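Local coordinates for protein lipolytic enzyme, G-D-S-L family (Bacteroides thetaiotaomicron, PDB 7BR2) that metabolises the drug diltiazem as a gut bacterial serine esterase of the SGNH (GDSL) hydrolase family, and may also act as a lysophospholipase, at residues A[363-368]-A[412-417]; A[374-379]-A[399-404]. All coordinates share one frame; numbering follows the deposited sequence.

Contact 1: residues A[363-368]-A[412-417]; sequences ERTFRE and SKMMFK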
ATOM      1  N   GLU A 363       2.375 -12.680  -6.848  1.00 26.29           N
ATOM      2  CA  GLU A 363       3.121 -11.638  -7.553  1.00 27.78           C
ATOM      3  C   GLU A 363       4.570 -11.584  -7.076  1.00 25.49           C
ATOM      4  O   GLU A 363       5.487 -11.373  -7.883  1.00 27.75           O
ATOM      5  CB  GLU A 363       2.441 -10.279  -7.382  1.00 26.98           C
ATOM      6  CG  GLU A 363       3.015  -9.209  -8.300  1.00 25.17           C
ATOM      7  CD  GLU A 363       2.368  -7.833  -8.117  1.00 32.54           C
ATOM      8  OE1 GLU A 363       1.762  -7.582  -7.046  1.00 26.56           O
ATOM      9  OE2 GLU A 363       2.474  -7.010  -9.060  1.00 26.78           O
ATOM     10  N   ARG A 364       4.803 -11.814  -5.780  1.00 22.06           N
ATOM     11  CA  ARG A 364       6.184 -11.825  -5.293  1.00 24.73           C
ATOM     12  C   ARG A 364       7.002 -12.912  -5.971  1.00 25.63           C
ATOM     13  O   ARG A 364       8.199 -12.724  -6.237  1.00 24.14           O
ATOM     14  CB  ARG A 364       6.238 -12.013  -3.777  1.00 27.16           C
ATOM     15  CG  ARG A 364       5.968 -10.727  -2.969  1.00 31.06           C
ATOM     16  CD  ARG A 364       7.169 -10.321  -2.112  1.00 27.78           C
ATOM     17  NE  ARG A 364       8.370 -10.070  -2.899  1.00 31.18           N
ATOM     18  CZ  ARG A 364       9.371 -10.937  -3.031  1.00 25.60           C
ATOM     19  NH1 ARG A 364      10.422 -10.623  -3.767  1.00 29.26           N
ATOM     20  NH2 ARG A 364       9.309 -12.115  -2.433  1.00 27.09           N
ATOM     21  N   THR A 365       6.389 -14.067  -6.251  1.00 28.94           N
ATOM     22  CA  THR A 365       7.177 -15.080  -6.969  1.00 26.79           C
ATOM     23  C   THR A 365       7.579 -14.561  -8.343  1.00 26.22           C
ATOM     24  O   THR A 365       8.716 -14.784  -8.803  1.00 26.58           O
ATOM     25  CB  THR A 365       6.434 -16.418  -7.092  1.00 27.67           C
ATOM     26  OG1 THR A 365       5.404 -16.341  -8.090  1.00 24.05           O
ATOM     27  CG2 THR A 365       5.844 -16.831  -5.759  1.00 15.26           C
ATOM     28  N   PHE A 366       6.685 -13.796  -8.984  1.00 23.41           N
ATOM     29  CA  PHE A 366       7.095 -13.166 -10.246  1.00 19.73           C
ATOM     30  C   PHE A 366       8.230 -12.162 -10.045  1.00 22.64           C
ATOM     31  O   PHE A 366       9.092 -12.008 -10.927  1.00 24.55           O
ATOM     32  CB  PHE A 366       5.898 -12.494 -10.928  1.00 24.31           C
ATOM     33  CG  PHE A 366       5.016 -13.450 -11.694  1.00 23.71           C
ATOM     34  CD1 PHE A 366       4.030 -14.178 -11.050  1.00 22.53           C
ATOM     35  CD2 PHE A 366       5.159 -13.591 -13.075  1.00 31.47           C
ATOM     36  CE1 PHE A 366       3.207 -15.063 -11.756  1.00 24.89           C
ATOM     37  CE2 PHE A 366       4.340 -14.470 -13.790  1.00 28.66           C
ATOM     38  CZ  PHE A 366       3.361 -15.212 -13.117  1.00 28.17           C
ATOM     39  N   ARG A 367       8.270 -11.494  -8.888  1.00 23.35           N
ATOM     40  CA  ARG A 367       9.353 -10.542  -8.618  1.00 24.34           C
ATOM     41  C   ARG A 367      10.694 -11.262  -8.419  1.00 25.91           C
ATOM     42  O   ARG A 367      11.756 -10.748  -8.809  1.00 23.83           O
ATOM     43  CB  ARG A 367       9.044  -9.695  -7.379  1.00 26.19           C
ATOM     44  CG  ARG A 367       7.827  -8.769  -7.474  1.00 24.73           C
ATOM     45  CD  ARG A 367       7.653  -8.208  -8.856  1.00 25.19           C
ATOM     46  NE  ARG A 367       8.664  -7.215  -9.167  1.00 31.12           N
ATOM     47  CZ  ARG A 367       9.017  -6.876 -10.399  1.00 29.16           C
ATOM     48  NH1 ARG A 367       9.955  -5.954 -10.592  1.00 28.15           N
ATOM     49  NH2 ARG A 367       8.436  -7.471 -11.433  1.00 29.70           N
ATOM     50  N   GLU A 368      10.668 -12.437  -7.785  1.00 22.97           N
ATOM     51  CA  GLU A 368      11.881 -13.251  -7.672  1.00 27.49           C
ATOM     52  C   GLU A 368      12.372 -13.673  -9.056  1.00 27.28           C
ATOM     53  O   GLU A 368      13.582 -13.642  -9.355  1.00 26.98           O
ATOM     54  CB  GLU A 368      11.611 -14.481  -6.798  1.00 28.79           C
ATOM     55  CG  GLU A 368      11.228 -14.173  -5.348  1.00 30.12           C
ATOM     56  CD  GLU A 368      12.422 -13.781  -4.491  1.00 36.97           C
ATOM     57  OE1 GLU A 368      13.557 -14.142  -4.848  1.00 41.36           O
ATOM     58  OE2 GLU A 368      12.242 -13.087  -3.470  1.00 42.09           O
ATOM     59  N   SER A 412      13.934 -22.586 -11.949  1.00 24.49           N
ATOM     60  CA  SER A 412      13.684 -23.790 -12.737  1.00 28.73           C
ATOM     61  C   SER A 412      12.195 -23.986 -12.976  1.00 25.34           C
ATOM     62  O   SER A 412      11.798 -24.580 -13.988  1.00 26.26           O
ATOM     63  CB  SER A 412      14.316 -25.019 -12.054  1.00 31.22           C
ATOM     64  OG  SER A 412      13.567 -25.501 -10.951  1.00 29.60           O
ATOM     65  N   LYS A 413      11.360 -23.471 -12.071  1.00 27.85           N
ATOM     66  CA  LYS A 413       9.925 -23.450 -12.361  1.00 26.85           C
ATOM     67  C   LYS A 413       9.529 -22.259 -13.249  1.00 26.87           C
ATOM     68  O   LYS A 413       8.848 -22.426 -14.266  1.00 25.64           O
ATOM     69  CB  LYS A 413       9.129 -23.412 -11.055  1.00 23.33           C
ATOM     70  CG  LYS A 413       9.605 -24.417 -10.009  1.00 31.94           C
ATOM     71  CD  LYS A 413       8.905 -24.201  -8.669  1.00 35.89           C
ATOM     72  CE  LYS A 413       9.664 -24.842  -7.501  1.00 33.27           C
ATOM     73  NZ  LYS A 413       9.358 -24.159  -6.188  1.00 38.95           N
ATOM     74  N   MET A 414       9.930 -21.051 -12.882  1.00 26.05           N
ATOM     75  CA  MET A 414       9.374 -19.871 -13.536  1.00 25.15           C
ATOM     76  C   MET A 414       9.971 -19.595 -14.907  1.00 26.40           C
ATOM     77  O   MET A 414       9.411 -18.779 -15.647  1.00 24.73           O
ATOM     78  CB  MET A 414       9.538 -18.651 -12.620  1.00 22.59           C
ATOM     79  CG  MET A 414       8.664 -18.708 -11.383  1.00 21.31           C
ATOM     80  SD  MET A 414       6.882 -18.504 -11.774  1.00 29.83           S
ATOM     81  CE  MET A 414       6.788 -16.709 -11.863  1.00 25.44           C
ATOM     82  N   MET A 415      11.063 -20.270 -15.284  1.00 25.10           N
ATOM     83  CA  MET A 415      11.609 -20.099 -16.625  1.00 22.64           C
ATOM     84  C   MET A 415      10.660 -20.617 -17.706  1.00 24.39           C
ATOM     85  O   MET A 415      10.814 -20.240 -18.870  1.00 23.29           O
ATOM     86  CB  MET A 415      12.965 -20.806 -16.746  1.00 22.34           C
ATOM     87  CG  MET A 415      12.850 -22.350 -16.750  1.00 26.64           C
ATOM     88  SD  MET A 415      14.414 -23.219 -16.958  1.00 32.74           S
ATOM     89  CE  MET A 415      14.858 -22.732 -18.619  1.00 24.66           C
ATOM     90  N   PHE A 416       9.694 -21.472 -17.367  1.00 21.69           N
ATOM     91  CA  PHE A 416       8.773 -21.978 -18.381  1.00 22.37           C
ATOM     92  C   PHE A 416       7.630 -20.997 -18.611  1.00 26.89           C
ATOM     93  O   PHE A 416       6.891 -20.652 -17.680  1.00 25.14           O
ATOM     94  CB  PHE A 416       8.201 -23.339 -17.984  1.00 23.24           C
ATOM     95  CG  PHE A 416       9.215 -24.437 -17.965  1.00 25.79           C
ATOM     96  CD1 PHE A 416       9.701 -24.984 -19.151  1.00 23.60           C
ATOM     97  CD2 PHE A 416       9.712 -24.908 -16.755  1.00 24.29           C
ATOM     98  CE1 PHE A 416      10.659 -26.011 -19.120  1.00 26.37           C
ATOM     99  CE2 PHE A 416      10.672 -25.930 -16.714  1.00 24.37           C
ATOM    100  CZ  PHE A 416      11.136 -26.488 -17.892  1.00 25.30           C
ATOM    101  N   LYS A 417       7.455 -20.611 -19.878  1.00 24.94           N
ATOM    102  CA  LYS A 417       6.348 -19.757 -20.274  1.00 20.09           C
ATOM    103  C   LYS A 417       5.004 -20.319 -19.831  1.00 26.78           C
ATOM    104  O   LYS A 417       4.121 -19.567 -19.404  1.00 22.46           O
ATOM    105  CB  LYS A 417       6.374 -19.615 -21.803  1.00 23.19           C
ATOM    106  CG  LYS A 417       5.202 -18.857 -22.407  1.00 30.46           C
ATOM    107  CD  LYS A 417       5.305 -17.359 -22.269  1.00 33.09           C
ATOM    108  CE  LYS A 417       4.018 -16.709 -22.752  1.00 40.63           C
ATOM    109  NZ  LYS A 417       3.994 -15.252 -22.445  1.00 54.18           N
TER
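Met414 sets its terminal methyl on the flat face of Phe366, a Met-aromatic contact made chiefly through CH-pi packing. It joins the long helix 344-377 to the short helix 408-414.

The apolar part is nearly all one atom against one ring. Met414 CE sits 3.6 Å from the centroid of the Phe366 ring and only 6° off its normal, so that all six ring carbons lie at almost the same distance from the methyl. The sulfur stands higher above the same face, Met414 SD being 5.0 Å from that centroid, and the SD-CE bond slants down, so the methyl, not the sulfur, touches the ring. The Met414 chain reaches this pose by bending twice, at chi2 (-70°) and chi3 (-83°). Arg423, Glu424 and Met427 of helix 417-437 also touch Phe366.

The polar neighbour of the methyl is Thr365, whose OG1 lies 4.0 Å from Met414 CE. This is a van der Waals approach, since the hydroxyl is already spent on the carbonyl O of Leu362, one turn earlier in its own helix.

Charged groups lie along the same helix, beside the apolar patch. Arg364 and Glu368, one turn apart, form a salt bridge in which two guanidinium nitrogens grip one carboxylate oxygen. The acid is shared further, Glu368 OE1 pairing with Arg407, while Arg364 also reaches Asp31; such mutual bracing is likely to hold both charges in place. In the grip itself, Glu368 OE2 lies almost in the guanidinium plane, 3.1 Å from Arg364 NH1 and 3.3 Å from Arg364 NH2.

Contact 2: residues A[374-379]-A[399-404]; sequences FGFFQQ and EKNMWL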
ATOM      1  N   PHE A 374      16.974  -9.790 -14.408  1.00 26.75           N
ATOM      2  CA  PHE A 374      17.727  -8.545 -14.534  1.00 27.71           C
ATOM      3  C   PHE A 374      18.914  -8.448 -13.576  1.00 30.94           C
ATOM      4  O   PHE A 374      19.905  -7.775 -13.893  1.00 28.45           O
ATOM      5  CB  PHE A 374      16.784  -7.354 -14.345  1.00 24.69           C
ATOM      6  CG  PHE A 374      15.702  -7.305 -15.368  1.00 26.54           C
ATOM      7  CD1 PHE A 374      15.936  -6.768 -16.618  1.00 27.46           C
ATOM      8  CD2 PHE A 374      14.444  -7.832 -15.093  1.00 26.98           C
ATOM      9  CE1 PHE A 374      14.925  -6.748 -17.575  1.00 29.61           C
ATOM     10  CE2 PHE A 374      13.433  -7.813 -16.037  1.00 23.99           C
ATOM     11  CZ  PHE A 374      13.674  -7.274 -17.282  1.00 25.86           C
ATOM     12  N   GLY A 375      18.861  -9.119 -12.433  1.00 28.31           N
ATOM     13  CA  GLY A 375      19.971  -9.129 -11.511  1.00 25.94           C
ATOM     14  C   GLY A 375      21.029 -10.175 -11.799  1.00 33.70           C
ATOM     15  O   GLY A 375      22.092 -10.132 -11.178  1.00 28.85           O
ATOM     16  N   PHE A 376      20.779 -11.114 -12.723  1.00 30.76           N
ATOM     17  CA  PHE A 376      21.823 -12.065 -13.106  1.00 32.56           C
ATOM     18  C   PHE A 376      21.905 -12.289 -14.619  1.00 31.25           C
ATOM     19  O   PHE A 376      22.971 -12.097 -15.213  1.00 29.11           O
ATOM     20  CB  PHE A 376      21.640 -13.407 -12.393  1.00 23.18           C
ATOM     21  CG  PHE A 376      22.596 -14.454 -12.853  1.00 30.01           C
ATOM     22  CD1 PHE A 376      23.930 -14.407 -12.470  1.00 32.39           C
ATOM     23  CD2 PHE A 376      22.175 -15.489 -13.675  1.00 27.08           C
ATOM     24  CE1 PHE A 376      24.826 -15.373 -12.896  1.00 24.73           C
ATOM     25  CE2 PHE A 376      23.065 -16.458 -14.099  1.00 30.23           C
ATOM     26  CZ  PHE A 376      24.397 -16.400 -13.708  1.00 29.08           C
ATOM     27  N   PHE A 377      20.799 -12.692 -15.257  1.00 30.59           N
ATOM     28  CA  PHE A 377      20.888 -13.170 -16.639  1.00 27.71           C
ATOM     29  C   PHE A 377      21.194 -12.057 -17.632  1.00 24.79           C
ATOM     30  O   PHE A 377      21.882 -12.306 -18.625  1.00 29.60           O
ATOM     31  CB  PHE A 377      19.602 -13.899 -17.043  1.00 22.82           C
ATOM     32  CG  PHE A 377      19.518 -15.280 -16.497  1.00 24.38           C
ATOM     33  CD1 PHE A 377      20.469 -16.223 -16.855  1.00 26.53           C
ATOM     34  CD2 PHE A 377      18.509 -15.646 -15.621  1.00 25.77           C
ATOM     35  CE1 PHE A 377      20.429 -17.505 -16.338  1.00 27.60           C
ATOM     36  CE2 PHE A 377      18.455 -16.938 -15.104  1.00 29.07           C
ATOM     37  CZ  PHE A 377      19.418 -17.868 -15.465  1.00 23.14           C
ATOM     38  N   GLN A 378      20.717 -10.834 -17.382  1.00 26.19           N
ATOM     39  CA  GLN A 378      20.979  -9.729 -18.303  1.00 23.74           C
ATOM     40  C   GLN A 378      22.474  -9.487 -18.477  1.00 29.52           C
ATOM     41  O   GLN A 378      22.954  -9.260 -19.592  1.00 28.43           O
ATOM     42  CB  GLN A 378      20.302  -8.457 -17.807  1.00 24.45           C
ATOM     43  CG  GLN A 378      20.384  -7.307 -18.796  1.00 26.65           C
ATOM     44  CD  GLN A 378      19.609  -6.081 -18.334  1.00 28.00           C
ATOM     45  OE1 GLN A 378      19.503  -5.816 -17.141  1.00 28.90           O
ATOM     46  NE2 GLN A 378      19.045  -5.336 -19.289  1.00 31.63           N
ATOM     47  N   GLN A 379      23.231  -9.521 -17.385  1.00 33.74           N
ATOM     48  CA  GLN A 379      24.662  -9.278 -17.491  1.00 33.91           C
ATOM     49  C   GLN A 379      25.373 -10.411 -18.217  1.00 37.53           C
ATOM     50  O   GLN A 379      26.494 -10.212 -18.709  1.00 39.54           O
ATOM     51  CB  GLN A 379      25.253  -9.084 -16.100  1.00 37.05           C
ATOM     52  CG  GLN A 379      24.860  -7.774 -15.359  1.00 47.66           C
ATOM     53  CD  GLN A 379      23.337  -7.540 -15.217  1.00 43.65           C
ATOM     54  OE1 GLN A 379      22.784  -6.577 -15.794  1.00 32.13           O
ATOM     55  NE2 GLN A 379      22.651  -8.458 -14.511  1.00 29.88           N
ATOM     56  N   GLU A 399      27.580 -21.575  -7.243  1.00 45.15           N
ATOM     57  CA  GLU A 399      28.463 -21.814  -6.099  1.00 49.56           C
ATOM     58  C   GLU A 399      29.146 -20.548  -5.596  1.00 47.88           C
ATOM     59  O   GLU A 399      29.637 -20.522  -4.466  1.00 47.80           O
ATOM     60  CB  GLU A 399      29.515 -22.862  -6.454  1.00 49.04           C
ATOM     61  CG  GLU A 399      28.953 -24.274  -6.529  1.00 50.82           C
ATOM     62  CD  GLU A 399      27.978 -24.591  -5.391  1.00 60.05           C
ATOM     63  OE1 GLU A 399      28.279 -24.302  -4.208  1.00 57.53           O
ATOM     64  OE2 GLU A 399      26.894 -25.133  -5.688  1.00 63.03           O
ATOM     65  N   LYS A 400      29.150 -19.494  -6.401  1.00 49.56           N
ATOM     66  CA  LYS A 400      29.788 -18.229  -6.076  1.00 50.07           C
ATOM     67  C   LYS A 400      28.779 -17.086  -6.027  1.00 52.81           C
ATOM     68  O   LYS A 400      29.170 -15.918  -6.061  1.00 53.94           O
ATOM     69  CB  LYS A 400      30.881 -18.003  -7.131  1.00 50.41           C
ATOM     70  CG  LYS A 400      30.260 -17.898  -8.509  1.00 57.30           C
ATOM     71  CD  LYS A 400      31.200 -18.199  -9.675  1.00 55.67           C
ATOM     72  CE  LYS A 400      32.130 -17.075 -10.055  1.00 63.72           C
ATOM     73  NZ  LYS A 400      32.965 -17.471 -11.238  1.00 65.50           N
ATOM     74  N   ASN A 401      27.489 -17.409  -5.877  1.00 58.42           N
ATOM     75  CA  ASN A 401      26.395 -16.430  -5.883  1.00 74.33           C
ATOM     76  C   ASN A 401      25.287 -16.967  -4.974  1.00 85.86           C
ATOM     77  O   ASN A 401      24.388 -17.680  -5.430  1.00 70.59           O
ATOM     78  CB  ASN A 401      25.873 -16.160  -7.291  1.00 67.58           C
ATOM     79  CG  ASN A 401      24.970 -14.926  -7.369  1.00 69.80           C
ATOM     80  OD1 ASN A 401      24.296 -14.570  -6.404  1.00 78.26           O
ATOM     81  ND2 ASN A 401      24.986 -14.254  -8.514  1.00 75.41           N
ATOM     82  N   MET A 402      25.375 -16.622  -3.684  1.00 78.27           N
ATOM     83  CA  MET A 402      24.431 -17.146  -2.701  1.00 75.24           C
ATOM     84  C   MET A 402      22.998 -16.843  -3.109  1.00 64.20           C
ATOM     85  O   MET A 402      22.134 -17.728  -3.094  1.00 58.46           O
ATOM     86  CB  MET A 402      24.704 -16.518  -1.330  1.00 82.67           C
ATOM     87  CG  MET A 402      24.442 -17.405  -0.119  1.00 90.60           C
ATOM     88  SD  MET A 402      25.264 -19.003  -0.205  1.00103.08           S
ATOM     89  CE  MET A 402      26.736 -18.644   0.755  1.00 96.64           C
ATOM     90  N   TRP A 403      22.749 -15.617  -3.562  1.00 63.75           N
ATOM     91  CA  TRP A 403      21.387 -15.205  -3.864  1.00 66.58           C
ATOM     92  C   TRP A 403      20.842 -15.967  -5.060  1.00 54.81           C
ATOM     93  O   TRP A 403      19.685 -16.398  -5.050  1.00 46.87           O
ATOM     94  CB  TRP A 403      21.367 -13.695  -4.111  1.00 69.40           C
ATOM     95  CG  TRP A 403      20.027 -13.051  -4.028  1.00 78.39           C
ATOM     96  CD1 TRP A 403      19.266 -12.594  -5.058  1.00 88.44           C
ATOM     97  CD2 TRP A 403      19.287 -12.794  -2.835  1.00 83.68           C
ATOM     98  NE1 TRP A 403      18.098 -12.059  -4.581  1.00 97.14           N
ATOM     99  CE2 TRP A 403      18.087 -12.173  -3.216  1.00 91.64           C
ATOM    100  CE3 TRP A 403      19.525 -13.029  -1.480  1.00 83.00           C
ATOM    101  CZ2 TRP A 403      17.127 -11.782  -2.292  1.00 91.68           C
ATOM    102  CZ3 TRP A 403      18.571 -12.645  -0.566  1.00 86.50           C
ATOM    103  CH2 TRP A 403      17.387 -12.028  -0.974  1.00 86.14           C
ATOM    104  N   LEU A 404      21.677 -16.188  -6.078  1.00 49.91           N
ATOM    105  CA  LEU A 404      21.226 -16.950  -7.236  1.00 49.65           C
ATOM    106  C   LEU A 404      20.971 -18.405  -6.870  1.00 42.79           C
ATOM    107  O   LEU A 404      19.978 -18.990  -7.311  1.00 33.18           O
ATOM    108  CB  LEU A 404      22.246 -16.850  -8.375  1.00 45.83           C
ATOM    109  CG  LEU A 404      21.874 -17.471  -9.728  1.00 38.69           C
ATOM    110  CD1 LEU A 404      20.795 -16.668 -10.430  1.00 29.91           C
ATOM    111  CD2 LEU A 404      23.090 -17.625 -10.608  1.00 33.52           C
TER
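Phe376 offers one face of its ring to the branched end of Leu404, giving a CH-pi contact between the C-terminal part of helix 344-377 and the first turn of helix 402-406, a turn that Asn401 caps as its N-cap residue. Leu404 CD2 lies 3.5 Å from the centroid of the Phe376 ring, 7° off the normal. The other methyl is placed nearer the root of the ring, with Leu404 CD1 3.7 Å from Phe376 CG, so that the isopropyl group straddles the face from its centre to the CB end. Both side chains have CG opposite the backbone N (chi1 174° in Phe376), an extension that brings ring and methyls together between the two backbones.

The ring is hemmed in by its own segment as well: Phe376 CD2 stands 3.6 Å above the ring plane of Phe377, over its centre. Val393 and Asn397 of helix 388-397 also touch Phe376, and Met394 of that helix touches Leu404, making this a buried three-helix junction. An alanine in place of Phe376 would probably leave the Leu404 methyls without the surface they rest on and open a gap between the helix ends.

Asn401 divides its amide between two tasks. Its nitrogen approaches the aromatic ring loosely and obliquely, Asn401 ND2 being 4.1 Å from Phe376 CD1, with amide and ring planes 78° apart. Its oxygen secures the helix start: Leu404 N donates to Asn401 OD1 over 3.1 Å, from well above the carbonyl plane.

How the contacts relate
Contacts 1 and 2 illustrate how one long helix can organise several short ones: both draw on helix 344-377, and their partners, helices 408-414 and 402-406, are consecutive in the chain. Residues 374-379 and 399-404 fall within the chain interval that 363-368 and 412-417 bring together. The centres are 15 Å apart and the nearest atoms about 5 Å, so the two do not touch; Arg407, between the short helices, pairs with Glu368 of contact 1 and packs on Trp403 of contact 2. Asp31, a partner of Arg364, lies in helix 28-32, whose Ser28 is probably the nucleophile of a triad with His207 and Asp204.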